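Local coordinates for protein glycosyl hydrolase (Rhizobium leguminosarum bv. trifolii, PDB 5NDX) that probably hydrolyses O-glycosidic bonds as a family 39 glycosidase, being a bacterial orthologue of human alpha-L-iduronidase, at residues A[60-65]-A[114-119]; A[605-608]-A[612-615]. The protein carries 2 engineered substitutions. All blocks are in the same frame, centred on the assembly; numbering follows the deposited sequence.

Contact 1. Residues A[60-65]-A[114-119]. Unlike the reference sequence in segment 60-65: Leu-65 (reference Val).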
loop_
_atom_site.group_PDB
_atom_site.type_symbol
_atom_site.label_atom_id
_atom_site.label_comp_id
_atom_site.label_asym_id
_atom_site.label_seq_id
_atom_site.Cartn_x
_atom_site.Cartn_y
_atom_site.Cartn_z
ATOM N N TYR A 60 -5.450 17.374 1.655
ATOM C CA TYR A 60 -6.213 18.537 1.141
ATOM C C TYR A 60 -7.482 18.152 0.386
ATOM O O TYR A 60 -7.838 18.787 -0.603
ATOM C CB TYR A 60 -5.320 19.401 0.237
ATOM C CG TYR A 60 -4.073 19.923 0.908
ATOM C CD1 TYR A 60 -4.180 20.880 1.919
ATOM C CD2 TYR A 60 -2.802 19.524 0.509
ATOM C CE1 TYR A 60 -3.062 21.424 2.533
ATOM C CE2 TYR A 60 -1.660 20.056 1.121
ATOM C CZ TYR A 60 -1.812 21.006 2.139
ATOM O OH TYR A 60 -0.752 21.556 2.799
ATOM N N LEU A 61 -8.200 17.131 0.866
ATOM C CA LEU A 61 -9.492 16.815 0.273
ATOM C C LEU A 61 -10.429 18.050 0.257
ATOM O O LEU A 61 -11.125 18.261 -0.722
ATOM C CB LEU A 61 -10.157 15.621 0.975
ATOM C CG LEU A 61 -9.533 14.272 0.565
ATOM C CD1 LEU A 61 -9.936 13.213 1.565
ATOM C CD2 LEU A 61 -9.926 13.906 -0.853
ATOM N N TYR A 62 -10.412 18.873 1.301
ATOM C CA TYR A 62 -11.321 20.050 1.326
ATOM C C TYR A 62 -10.938 21.203 0.364
ATOM O O TYR A 62 -11.793 22.042 0.072
ATOM C CB TYR A 62 -11.495 20.570 2.750
ATOM C CG TYR A 62 -12.403 19.735 3.657
ATOM C CD1 TYR A 62 -13.551 19.107 3.167
ATOM C CD2 TYR A 62 -12.112 19.589 5.019
ATOM C CE1 TYR A 62 -14.419 18.396 3.998
ATOM C CE2 TYR A 62 -12.955 18.863 5.862
ATOM C CZ TYR A 62 -14.119 18.276 5.343
ATOM O OH TYR A 62 -15.010 17.601 6.145
ATOM N N ASN A 63 -9.715 21.220 -0.184
ATOM C CA ASN A 63 -9.401 22.140 -1.304
ATOM C C ASN A 63 -10.176 21.800 -2.549
ATOM O O ASN A 63 -10.236 22.608 -3.431
ATOM C CB ASN A 63 -7.904 22.178 -1.645
ATOM C CG ASN A 63 -7.082 22.873 -0.571
ATOM O OD1 ASN A 63 -7.610 23.492 0.348
ATOM N ND2 ASN A 63 -5.788 22.758 -0.682
ATOM N N LEU A 64 -10.750 20.604 -2.630
ATOM C CA LEU A 64 -11.642 20.262 -3.717
ATOM C C LEU A 64 -13.009 20.971 -3.616
ATOM O O LEU A 64 -13.724 21.032 -4.603
ATOM C CB LEU A 64 -11.871 18.740 -3.785
ATOM C CG LEU A 64 -10.611 17.915 -4.107
ATOM C CD1 LEU A 64 -10.909 16.430 -4.183
ATOM C CD2 LEU A 64 -9.901 18.416 -5.378
ATOM N N LEU A 65 -13.373 21.457 -2.437
ATOM C CA LEU A 65 -14.636 22.168 -2.264
ATOM C C LEU A 65 -14.457 23.637 -2.611
ATOM O O LEU A 65 -13.368 24.168 -2.549
ATOM C CB LEU A 65 -15.113 22.054 -0.819
ATOM C CG LEU A 65 -15.515 20.674 -0.288
ATOM C CD1 LEU A 65 -16.136 20.850 1.072
ATOM C CD2 LEU A 65 -16.458 19.959 -1.225
ATOM N N ARG A 114 -17.149 27.076 14.601
ATOM C CA ARG A 114 -18.500 26.524 14.385
ATOM C C ARG A 114 -18.840 26.230 12.912
ATOM O O ARG A 114 -19.567 25.284 12.617
ATOM C CB ARG A 114 -19.582 27.442 14.994
ATOM C CG ARG A 114 -19.923 27.098 16.437
ATOM C CD ARG A 114 -21.099 27.908 17.037
ATOM N NE ARG A 114 -20.562 28.671 18.161
ATOM C CZ ARG A 114 -20.050 29.897 18.105
ATOM N NH1 ARG A 114 -20.088 30.639 17.002
ATOM N NH2 ARG A 114 -19.533 30.406 19.200
ATOM N N ARG A 115 -18.347 27.070 12.016
ATOM C CA ARG A 115 -18.469 26.860 10.586
ATOM C C ARG A 115 -17.678 25.569 10.124
ATOM O O ARG A 115 -18.173 24.787 9.306
ATOM C CB ARG A 115 -17.975 28.125 9.881
ATOM C CG ARG A 115 -18.152 28.170 8.373
ATOM C CD ARG A 115 -18.160 29.594 7.770
ATOM N NE ARG A 115 -18.260 29.541 6.291
ATOM C CZ ARG A 115 -19.339 29.131 5.587
ATOM N NH1 ARG A 115 -20.468 28.733 6.188
ATOM N NH2 ARG A 115 -19.309 29.111 4.251
ATOM N N TRP A 116 -16.487 25.360 10.687
ATOM C CA TRP A 116 -15.684 24.158 10.462
ATOM C C TRP A 116 -16.417 22.908 10.951
ATOM O O TRP A 116 -16.536 21.941 10.200
ATOM C CB TRP A 116 -14.298 24.245 11.123
ATOM C CG TRP A 116 -13.426 23.103 10.718
ATOM C CD1 TRP A 116 -13.215 21.941 11.410
ATOM C CD2 TRP A 116 -12.676 22.995 9.504
ATOM N NE1 TRP A 116 -12.358 21.128 10.714
ATOM C CE2 TRP A 116 -12.024 21.737 9.529
ATOM C CE3 TRP A 116 -12.501 23.825 8.390
ATOM C CZ2 TRP A 116 -11.192 21.297 8.478
ATOM C CZ3 TRP A 116 -11.652 23.399 7.349
ATOM C CH2 TRP A 116 -11.004 22.146 7.410
ATOM N N ARG A 117 -16.934 22.958 12.181
ATOM C CA ARG A 117 -17.792 21.904 12.710
ATOM C C ARG A 117 -18.908 21.569 11.715
ATOM O O ARG A 117 -19.175 20.375 11.408
ATOM C CB ARG A 117 -18.354 22.278 14.075
ATOM C CG ARG A 117 -19.343 21.269 14.670
ATOM C CD ARG A 117 -20.371 21.937 15.608
ATOM N NE ARG A 117 -21.175 22.970 14.935
ATOM C CZ ARG A 117 -21.817 23.991 15.550
ATOM N NH1 ARG A 117 -21.785 24.151 16.876
ATOM N NH2 ARG A 117 -22.486 24.886 14.833
ATOM N N ASP A 118 -19.523 22.607 11.174
ATOM C CA ASP A 118 -20.652 22.397 10.272
ATOM C C ASP A 118 -20.206 21.784 8.944
ATOM O O ASP A 118 -20.935 21.004 8.384
ATOM C CB ASP A 118 -21.411 23.698 10.018
ATOM C CG ASP A 118 -22.162 24.217 11.267
ATOM O OD1 ASP A 118 -22.392 23.465 12.250
ATOM O OD2 ASP A 118 -22.534 25.396 11.229
ATOM N N LEU A 119 -19.027 22.160 8.452
ATOM C CA LEU A 119 -18.437 21.538 7.255
ATOM C C LEU A 119 -18.235 20.005 7.452
ATOM O O LEU A 119 -18.661 19.192 6.633
ATOM C CB LEU A 119 -17.136 22.250 6.906
ATOM C CG LEU A 119 -16.245 21.536 5.897
ATOM C CD1 LEU A 119 -16.985 21.378 4.579
ATOM C CD2 LEU A 119 -14.964 22.324 5.756
#

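Contact 2. Residues A[605-608]-A[612-615]. Unlike the reference sequence in segment 605-608: Arg-607 (reference His). With SO4 (sulfate ion), chain G.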
loop_
_atom_site.group_PDB
_atom_site.type_symbol
_atom_site.label_atom_id
_atom_site.label_comp_id
_atom_site.label_asym_id
_atom_site.label_seq_id
_atom_site.Cartn_x
_atom_site.Cartn_y
_atom_site.Cartn_z
ATOM N N CYS A 605 -9.569 -15.446 -16.481
ATOM C CA CYS A 605 -9.683 -16.757 -15.843
ATOM C C CYS A 605 -8.875 -16.757 -14.561
ATOM O O CYS A 605 -7.817 -16.151 -14.516
ATOM C CB CYS A 605 -9.132 -17.851 -16.781
ATOM S SG CYS A 605 -9.941 -17.747 -18.430
ATOM N N ALA A 606 -9.351 -17.445 -13.531
ATOM C CA ALA A 606 -8.553 -17.720 -12.357
ATOM C C ALA A 606 -7.935 -19.092 -12.523
ATOM O O ALA A 606 -8.535 -19.951 -13.182
ATOM C CB ALA A 606 -9.367 -17.631 -11.088
ATOM N N ARG A 607 -6.704 -19.245 -12.016
ATOM C CA ARG A 607 -5.970 -20.509 -11.976
ATOM C C ARG A 607 -5.454 -20.742 -10.570
ATOM O O ARG A 607 -4.895 -19.834 -9.965
ATOM C CB ARG A 607 -4.797 -20.519 -12.928
ATOM C CG ARG A 607 -5.181 -20.873 -14.340
ATOM C CD ARG A 607 -4.032 -21.516 -15.108
ATOM N NE ARG A 607 -4.478 -21.606 -16.494
ATOM C CZ ARG A 607 -5.185 -22.608 -17.009
ATOM N NH1 ARG A 607 -5.482 -23.682 -16.288
ATOM N NH2 ARG A 607 -5.581 -22.549 -18.280
ATOM N N ASP A 608 -5.698 -21.922 -10.029
ATOM C CA ASP A 608 -5.193 -22.230 -8.731
ATOM C C ASP A 608 -3.779 -22.797 -8.883
ATOM O O ASP A 608 -3.291 -23.027 -10.001
ATOM C CB ASP A 608 -6.125 -23.140 -7.947
ATOM C CG ASP A 608 -6.266 -24.544 -8.531
ATOM O OD1 ASP A 608 -5.434 -24.979 -9.348
ATOM O OD2 ASP A 608 -7.257 -25.208 -8.129
ATOM N N ARG A 612 -5.606 -25.759 -12.092
ATOM C CA ARG A 612 -6.996 -25.794 -12.541
ATOM C C ARG A 612 -7.531 -24.393 -12.858
ATOM O O ARG A 612 -7.359 -23.479 -12.072
ATOM C CB ARG A 612 -7.882 -26.470 -11.504
ATOM C CG ARG A 612 -7.486 -27.924 -11.259
ATOM C CD ARG A 612 -8.277 -28.541 -10.110
ATOM N NE ARG A 612 -7.912 -27.877 -8.845
ATOM C CZ ARG A 612 -7.791 -28.475 -7.662
ATOM N NH1 ARG A 612 -7.988 -29.768 -7.512
ATOM N NH2 ARG A 612 -7.512 -27.745 -6.595
ATOM N N ARG A 613 -8.178 -24.261 -13.999
ATOM C CA ARG A 613 -8.828 -23.032 -14.431
ATOM C C ARG A 613 -10.203 -22.913 -13.847
ATOM O O ARG A 613 -10.890 -23.900 -13.716
ATOM C CB ARG A 613 -8.948 -22.972 -15.952
ATOM C CG ARG A 613 -9.091 -21.534 -16.428
ATOM C CD ARG A 613 -9.289 -21.324 -17.942
ATOM N NE ARG A 613 -10.351 -22.054 -18.648
ATOM C CZ ARG A 613 -11.649 -22.081 -18.363
ATOM N NH1 ARG A 613 -12.145 -21.483 -17.299
ATOM N NH2 ARG A 613 -12.473 -22.770 -19.138
ATOM N N SER A 614 -10.621 -21.704 -13.502
ATOM C CA SER A 614 -12.003 -21.481 -13.056
ATOM C C SER A 614 -12.859 -21.892 -14.243
ATOM O O SER A 614 -12.594 -21.428 -15.353
ATOM C CB SER A 614 -12.283 -20.029 -12.682
ATOM O OG SER A 614 -11.825 -19.140 -13.680
ATOM N N GLU A 615 -13.792 -22.833 -14.007
ATOM C CA GLU A 615 -14.727 -23.390 -15.042
ATOM C C GLU A 615 -15.425 -22.309 -15.910
ATOM O O GLU A 615 -15.671 -22.487 -17.101
ATOM C CB GLU A 615 -15.789 -24.277 -14.366
ATOM C CG GLU A 615 -15.323 -25.712 -14.141
ATOM C CD GLU A 615 -16.160 -26.456 -13.108
ATOM O OE1 GLU A 615 -15.697 -27.514 -12.626
ATOM O OE2 GLU A 615 -17.272 -25.985 -12.767
HETATM S S SO4 G . -7.374 -25.192 -19.424
HETATM O O1 SO4 G . -6.983 -26.518 -19.967
HETATM O O2 SO4 G . -7.131 -25.169 -17.965
HETATM O O3 SO4 G . -6.572 -24.136 -20.083
HETATM O O4 SO4 G . -8.813 -24.947 -19.683
#

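Contact 1. Residues A[60-65]-A[114-119]
Tyr-62 on the 3-10 turn 61-64 and Leu-119 on helix 110-131 make the nearest backbone approach of the two segments, their CA atoms 9.4 Å apart, and side chains alone bridge the gap. The main surface is the Tyr-62 ring. Leu-119 lies over one of its faces: CD2 stands 3.9 Å from the ring centroid and only 9° off the normal, a CH-pi contact, while CG comes within 3.9 Å of Tyr-62 CZ. With CG of Leu-119 anti to the backbone N (chi1 167°), the isobutyl group reaches across to the ring. Trp-116, one helical turn earlier, meets the same tyrosine in an offset edge-to-face pair, in which the edge of Tyr-62 is turned to the face of the indole six-membered ring, with planes at 88° and centroids 5.5 Å apart. Tyr-62 CD2 touches Trp-116 CH2 at 3.7 Å. The CD2 methyl of Leu-119 thus fills the corner between two nearly perpendicular rings.

In the TIM-barrel architecture of the family, this joins the loop leaving strand 55-58 to the helix that follows the next barrel strand, 91-95. The OH of Tyr-62 is hydrogen-bonded to OG1 of Thr-123, whose hydroxyl also meets Leu-119 O. The other methyl of Leu-119, CD1, lies 3.6 Å from Leu-65 CD1; the reference sequence has Val where Leu-65 stands. Phe-104 also meets the indole edge-to-face, and Ala-165 and Cys-166 of helix 155-171 pack against Trp-116.

Contact 2. Residues A[605-608]-A[612-615]
A hairpin-like reversal after strand 601-607, held by a single beta bridge, joins these segments at the small antiparallel sheet near the C-terminus. Arg-607 and Arg-613 form a non-hydrogen-bonded pair, CA atoms 4.5 Å apart, flanked by the backbone bonds Ser-614 N to Ala-606 O (2.7 Å) and Asp-608 N to Arg-612 O (3.1 Å). In both flanking pairs a side chain supplies the second acceptor, in place of a backbone carbonyl: Ala-606 N donates to Ser-614 OG at 3.0 Å, and Arg-612 N to Asp-608 OD1 at 2.9 Å. Asp-608 CG sits between its own backbone N and carbonyl carbon (chi1 66°), which turns the carboxylate across the turn. There OD2 takes both NE and NH2 of Arg-612 side-on, in the guanidinium plane. NE, 2.8 Å from OD2, meets the syn lone pair of that oxygen; NH2 comes from above the carboxylate plane and also pairs with Asp-527.

Arg-607, a His in the reference sequence, extends to a sulfate ion, probably from the crystallisation liquor. Its NH1 and NH2 grip separate oxygens end-on, O2 at 2.8 Å and O3 at 2.6 Å, while CB of Arg-613 lies over a guanidinium face. The aliphatic part of Arg-613 packs on Cys-605, whose disulfide to Cys-617 closes the same loop covalently; Ser-614 OG also meets Leu-616 O. Asp-608 thus holds Arg-612 by backbone N and side chain, and with Asp-527 would offset its charge; Arg-607, probably with Arg-613, would give a positive surface on which an anion such as sulfate can settle.

Contact 1 belongs to the TIM barrel and contact 2 to the small C-terminal sheet; their centres lie 47 Å apart, their nearest atoms about 33 Å, and they share no strand or helix. All the touching residues of contact 1 are buried, and its segments, 49 residues apart in the chain, meet through rings and methyls without a hydrogen bond between them. Contact 2 is local, partly buried and more than twice as large in shared surface; backbone and side-chain-to-backbone hydrogen bonds and a salt bridge hold it, with a bound sulfate, probably from the liquor, at its partly exposed arginines. Long-range apolar packing thus contrasts with a short polar turn reinforced by a disulfide.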